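Local coordinates for EvdMO1 (Micromonospora carbonacea, PDB 5T39), which probably transfers a methyl group from S-adenosylmethionine during everninomicin biosynthesis, through a methyltransferase domain fused to an oxidase, at residues A84-R95 with V117-L128. Residues are numbered along the deposited sequence; the frame is centred on the assembly and turned at random.
Sequences ALEGADTLALAR and VMEVHGATNVEL. With SAH (S-adenosyl-L-homocysteine), chain B.
L91 and H121 meet in a CH-pi contact: CD2 of L91 stands over the centre of the imidazole, 3.6 Å from the ring centroid and 3° off its normal. L91 reaches there because its CG lies anti to the backbone N (chi1 -176°), which carries the two methyls across to helix 117-121; CD1 rests on CB of A123 at 4.0 Å. L91 CG also lies over the centre of the R95 guanidinium. F43 meets the H121 ring edge-to-face.

Van der Waals packing continues along helix 88-94. M118, bent at chi2 and chi3, brings CE to 3.3 Å from the carbonyl O of G87, the N-cap residue. G87 has no side chain, which lets the methyl sit against its CA (3.6 Å); its positive phi separately favours glycine. T90 CG2 packs against V126 CG1 (3.6 Å), the side chains crossing at about a right angle, while T90 OG1 is hydrogen-bonded to E81. A94 CB touches V126 CG2 at 3.5 Å.

Polar chemistry is concentrated near A94. N125 ND2 donates to A94 O (2.9 Å, N-H...O angle 175°), arriving in the carbonyl plane on a lone pair; ND2 is also hydrogen-bonded to T99 O. A water lies within hydrogen-bonding distance of both A94 O and N125 OD1.

Helix 88-94 thus lies against edge strand 126-130 and helix 108-121, which precedes it, in the Rossmann-like fold, next to the loop where L85 meets S-adenosyl-L-homocysteine. The contact is largely apolar, and one amide, holding two backbone carbonyls through a single nitrogen, ties the helix to the turn entering the strand.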
loop_
_atom_site.group_PDB
_atom_site.type_symbol
_atom_site.label_atom_id
_atom_site.label_comp_id
_atom_site.label_asym_id
_atom_site.label_seq_id
_atom_site.Cartn_x
_atom_site.Cartn_y
_atom_site.Cartn_z
ATOM N N ALA A 84 0.562 4.462 1.730
ATOM C CA ALA A 84 2.009 4.524 1.900
ATOM C C ALA A 84 2.481 4.473 3.353
ATOM O O ALA A 84 3.682 4.264 3.578
ATOM C CB ALA A 84 2.532 5.782 1.218
ATOM N N LEU A 85 1.589 4.656 4.326
ATOM C CA LEU A 85 1.941 4.551 5.740
ATOM C C LEU A 85 3.069 5.518 6.111
ATOM O O LEU A 85 2.856 6.735 6.063
ATOM C CB LEU A 85 2.183 3.088 6.152
ATOM C CG LEU A 85 2.443 2.783 7.628
ATOM C CD1 LEU A 85 1.498 3.536 8.540
ATOM C CD2 LEU A 85 2.372 1.282 7.876
ATOM N N GLU A 86 4.255 5.009 6.455
ATOM C CA GLU A 86 5.399 5.812 6.878
ATOM C C GLU A 86 6.476 5.875 5.804
ATOM O O GLU A 86 7.611 6.284 6.069
ATOM C CB GLU A 86 5.938 5.282 8.207
ATOM C CG GLU A 86 4.910 5.449 9.304
ATOM C CD GLU A 86 5.188 4.719 10.604
ATOM O OE1 GLU A 86 6.014 3.795 10.664
ATOM O OE2 GLU A 86 4.535 5.090 11.598
ATOM N N GLY A 87 6.115 5.523 4.576
ATOM C CA GLY A 87 6.984 5.690 3.428
ATOM C C GLY A 87 8.047 4.638 3.224
ATOM O O GLY A 87 8.923 4.838 2.382
ATOM N N ALA A 88 8.002 3.516 3.934
ATOM C CA ALA A 88 9.093 2.550 3.823
ATOM C C ALA A 88 9.158 1.934 2.424
ATOM O O ALA A 88 10.244 1.803 1.840
ATOM C CB ALA A 88 8.950 1.466 4.887
ATOM N N ASP A 89 8.009 1.512 1.874
ATOM C CA ASP A 89 8.017 0.976 0.513
ATOM C C ASP A 89 8.292 2.083 -0.496
ATOM O O ASP A 89 8.972 1.859 -1.502
ATOM C CB ASP A 89 6.686 0.298 0.161
ATOM C CG ASP A 89 6.475 -1.028 0.856
ATOM O OD1 ASP A 89 7.457 -1.665 1.287
ATOM O OD2 ASP A 89 5.292 -1.447 0.922
ATOM N N THR A 90 7.763 3.283 -0.243
ATOM C CA THR A 90 7.972 4.411 -1.142
ATOM C C THR A 90 9.458 4.671 -1.309
ATOM O O THR A 90 9.967 4.825 -2.427
ATOM C CB THR A 90 7.307 5.665 -0.553
ATOM O OG1 THR A 90 6.189 5.329 0.284
ATOM C CG2 THR A 90 6.891 6.600 -1.667
ATOM N N LEU A 91 10.175 4.709 -0.185
ATOM C CA LEU A 91 11.615 4.938 -0.210
ATOM C C LEU A 91 12.341 3.818 -0.955
ATOM O O LEU A 91 13.227 4.073 -1.783
ATOM C CB LEU A 91 12.104 5.041 1.230
ATOM C CG LEU A 91 13.574 5.374 1.416
ATOM C CD1 LEU A 91 13.877 6.739 0.855
ATOM C CD2 LEU A 91 13.905 5.302 2.882
ATOM N N ALA A 92 11.982 2.565 -0.673
ATOM C CA ALA A 92 12.630 1.443 -1.341
ATOM C C ALA A 92 12.412 1.484 -2.850
ATOM O O ALA A 92 13.330 1.197 -3.626
ATOM C CB ALA A 92 12.140 0.127 -0.745
ATOM N N LEU A 93 11.197 1.826 -3.286
ATOM C CA LEU A 93 10.912 1.934 -4.714
ATOM C C LEU A 93 11.663 3.079 -5.366
ATOM O O LEU A 93 11.924 3.033 -6.572
ATOM C CB LEU A 93 9.427 2.182 -4.914
ATOM C CG LEU A 93 8.521 1.006 -4.587
ATOM C CD1 LEU A 93 7.090 1.505 -4.559
ATOM C CD2 LEU A 93 8.685 -0.126 -5.589
ATOM N N ALA A 94 11.985 4.115 -4.607
ATOM C CA ALA A 94 12.603 5.317 -5.149
ATOM C C ALA A 94 14.116 5.222 -5.243
ATOM O O ALA A 94 14.745 6.155 -5.752
ATOM C CB ALA A 94 12.232 6.521 -4.283
ATOM N N ARG A 95 14.712 4.125 -4.769
ATOM C CA ARG A 95 16.168 4.023 -4.750
ATOM C C ARG A 95 16.754 4.202 -6.144
ATOM O O ARG A 95 17.790 4.857 -6.312
ATOM C CB ARG A 95 16.607 2.677 -4.170
ATOM C CG ARG A 95 16.230 2.424 -2.715
ATOM C CD ARG A 95 16.558 3.591 -1.797
ATOM N NE ARG A 95 16.539 3.181 -0.394
ATOM C CZ ARG A 95 16.974 3.924 0.618
ATOM N NH1 ARG A 95 17.477 5.134 0.398
ATOM N NH2 ARG A 95 16.910 3.452 1.856
ATOM N N VAL A 117 10.431 11.085 6.657
ATOM C CA VAL A 117 11.345 10.069 6.141
ATOM C C VAL A 117 11.942 10.514 4.810
ATOM O O VAL A 117 13.156 10.408 4.580
ATOM C CB VAL A 117 10.621 8.712 6.039
ATOM C CG1 VAL A 117 11.450 7.680 5.272
ATOM C CG2 VAL A 117 10.273 8.197 7.432
ATOM N N MET A 118 11.099 11.013 3.900
ATOM C CA MET A 118 11.612 11.418 2.593
ATOM C C MET A 118 12.581 12.582 2.716
ATOM O O MET A 118 13.554 12.662 1.962
ATOM C CB MET A 118 10.489 11.807 1.636
ATOM C CG MET A 118 9.516 10.707 1.356
ATOM S SD MET A 118 10.232 9.112 0.888
ATOM C CE MET A 118 9.103 8.078 1.815
ATOM N N GLU A 119 12.296 13.524 3.611
ATOM C CA GLU A 119 13.200 14.652 3.791
ATOM C C GLU A 119 14.538 14.200 4.366
ATOM O O GLU A 119 15.597 14.630 3.895
ATOM C CB GLU A 119 12.559 15.724 4.669
ATOM C CG GLU A 119 13.454 16.945 4.756
ATOM C CD GLU A 119 12.843 18.133 5.455
ATOM O OE1 GLU A 119 11.741 18.021 6.011
ATOM O OE2 GLU A 119 13.496 19.195 5.462
ATOM N N VAL A 120 14.518 13.321 5.371
ATOM C CA VAL A 120 15.764 12.848 5.969
ATOM C C VAL A 120 16.622 12.149 4.925
ATOM O O VAL A 120 17.847 12.299 4.913
ATOM C CB VAL A 120 15.467 11.926 7.166
ATOM C CG1 VAL A 120 16.729 11.244 7.663
ATOM C CG2 VAL A 120 14.802 12.688 8.283
ATOM N N HIS A 121 16.001 11.359 4.053
ATOM C CA HIS A 121 16.715 10.575 3.055
ATOM C C HIS A 121 16.971 11.330 1.756
ATOM O O HIS A 121 17.662 10.803 0.880
ATOM C CB HIS A 121 15.944 9.281 2.761
ATOM C CG HIS A 121 16.058 8.268 3.853
ATOM N ND1 HIS A 121 17.035 7.302 3.863
ATOM C CD2 HIS A 121 15.323 8.076 4.974
ATOM C CE1 HIS A 121 16.903 6.557 4.945
ATOM N NE2 HIS A 121 15.875 7.009 5.641
ATOM N N GLY A 122 16.449 12.541 1.604
ATOM C CA GLY A 122 16.650 13.280 0.364
ATOM C C GLY A 122 16.017 12.638 -0.854
ATOM O O GLY A 122 16.574 12.716 -1.955
ATOM N N ALA A 123 14.849 12.020 -0.691
ATOM C CA ALA A 123 14.195 11.255 -1.761
ATOM C C ALA A 123 13.321 12.175 -2.621
ATOM O O ALA A 123 12.087 12.174 -2.546
ATOM C CB ALA A 123 13.380 10.118 -1.165
ATOM N N THR A 124 13.978 12.924 -3.508
ATOM C CA THR A 124 13.301 13.960 -4.280
ATOM C C THR A 124 12.426 13.411 -5.402
ATOM O O THR A 124 11.618 14.171 -5.945
ATOM C CB THR A 124 14.335 14.926 -4.867
ATOM O OG1 THR A 124 15.224 14.191 -5.714
ATOM C CG2 THR A 124 15.142 15.606 -3.768
ATOM N N ASN A 125 12.560 12.129 -5.763
ATOM C CA ASN A 125 11.723 11.506 -6.782
ATOM C C ASN A 125 10.436 10.917 -6.201
ATOM O O ASN A 125 9.768 10.123 -6.869
ATOM C CB ASN A 125 12.524 10.456 -7.553
ATOM C CG ASN A 125 13.133 9.400 -6.661
ATOM O OD1 ASN A 125 13.404 9.638 -5.482
ATOM N ND2 ASN A 125 13.382 8.225 -7.231
ATOM N N VAL A 126 10.076 11.307 -4.981
ATOM C CA VAL A 126 8.846 10.889 -4.319
ATOM C C VAL A 126 7.969 12.110 -4.096
ATOM O O VAL A 126 8.449 13.160 -3.655
ATOM C CB VAL A 126 9.169 10.226 -2.962
ATOM C CG1 VAL A 126 7.912 9.965 -2.158
ATOM C CG2 VAL A 126 9.963 8.951 -3.154
ATOM N N GLU A 127 6.683 11.964 -4.383
ATOM C CA GLU A 127 5.660 12.886 -3.919
ATOM C C GLU A 127 4.691 12.098 -3.063
ATOM O O GLU A 127 4.285 11.000 -3.452
ATOM C CB GLU A 127 4.875 13.524 -5.079
ATOM C CG GLU A 127 3.848 14.519 -4.567
ATOM C CD GLU A 127 2.973 15.172 -5.616
ATOM O OE1 GLU A 127 3.072 14.830 -6.801
ATOM O OE2 GLU A 127 2.147 16.025 -5.224
ATOM N N LEU A 128 4.314 12.653 -1.916
ATOM C CA LEU A 128 3.328 12.067 -1.027
ATOM C C LEU A 128 2.133 12.998 -0.950
ATOM O O LEU A 128 2.302 14.223 -0.891
ATOM C CB LEU A 128 3.921 11.876 0.367
ATOM C CG LEU A 128 5.033 10.829 0.464
ATOM C CD1 LEU A 128 5.879 11.047 1.689
ATOM C CD2 LEU A 128 4.419 9.434 0.493
HETATM N N SAH B . 1.161 -0.386 2.314
HETATM C CA SAH B . 1.833 -0.527 3.603
HETATM C CB SAH B . 0.937 -0.132 4.766
HETATM C CG SAH B . -0.320 -0.986 4.895
HETATM S SD SAH B . -1.293 -0.546 6.359
HETATM C C SAH B . 2.285 -1.962 3.789
HETATM O O SAH B . 2.988 -2.276 4.757
HETATM O OXT SAH B . 1.929 -2.808 2.972
HETATM C "C5'" SAH B . -2.621 0.370 5.535
HETATM C "C4'" SAH B . -2.258 1.802 5.151
HETATM O "O4'" SAH B . -3.286 2.284 4.284
HETATM C "C3'" SAH B . -2.184 2.743 6.342
HETATM O "O3'" SAH B . -1.162 3.708 6.200
HETATM C "C2'" SAH B . -3.568 3.374 6.322
HETATM O "O2'" SAH B . -3.705 4.618 6.986
HETATM C "C1'" SAH B . -3.831 3.467 4.827
HETATM N N9 SAH B . -5.243 3.537 4.455
HETATM C C8 SAH B . -6.277 2.799 4.970
HETATM N N7 SAH B . -7.428 3.118 4.347
HETATM C C5 SAH B . -7.123 4.078 3.434
HETATM C C6 SAH B . -7.898 4.795 2.525
HETATM N N6 SAH B . -9.216 4.650 2.407
HETATM N N1 SAH B . -7.274 5.699 1.720
HETATM C C2 SAH B . -5.928 5.902 1.827
HETATM N N3 SAH B . -5.128 5.243 2.717
HETATM C C4 SAH B . -5.758 4.337 3.490
HETATM O O HOH W 1 15.586 8.792 -4.054
#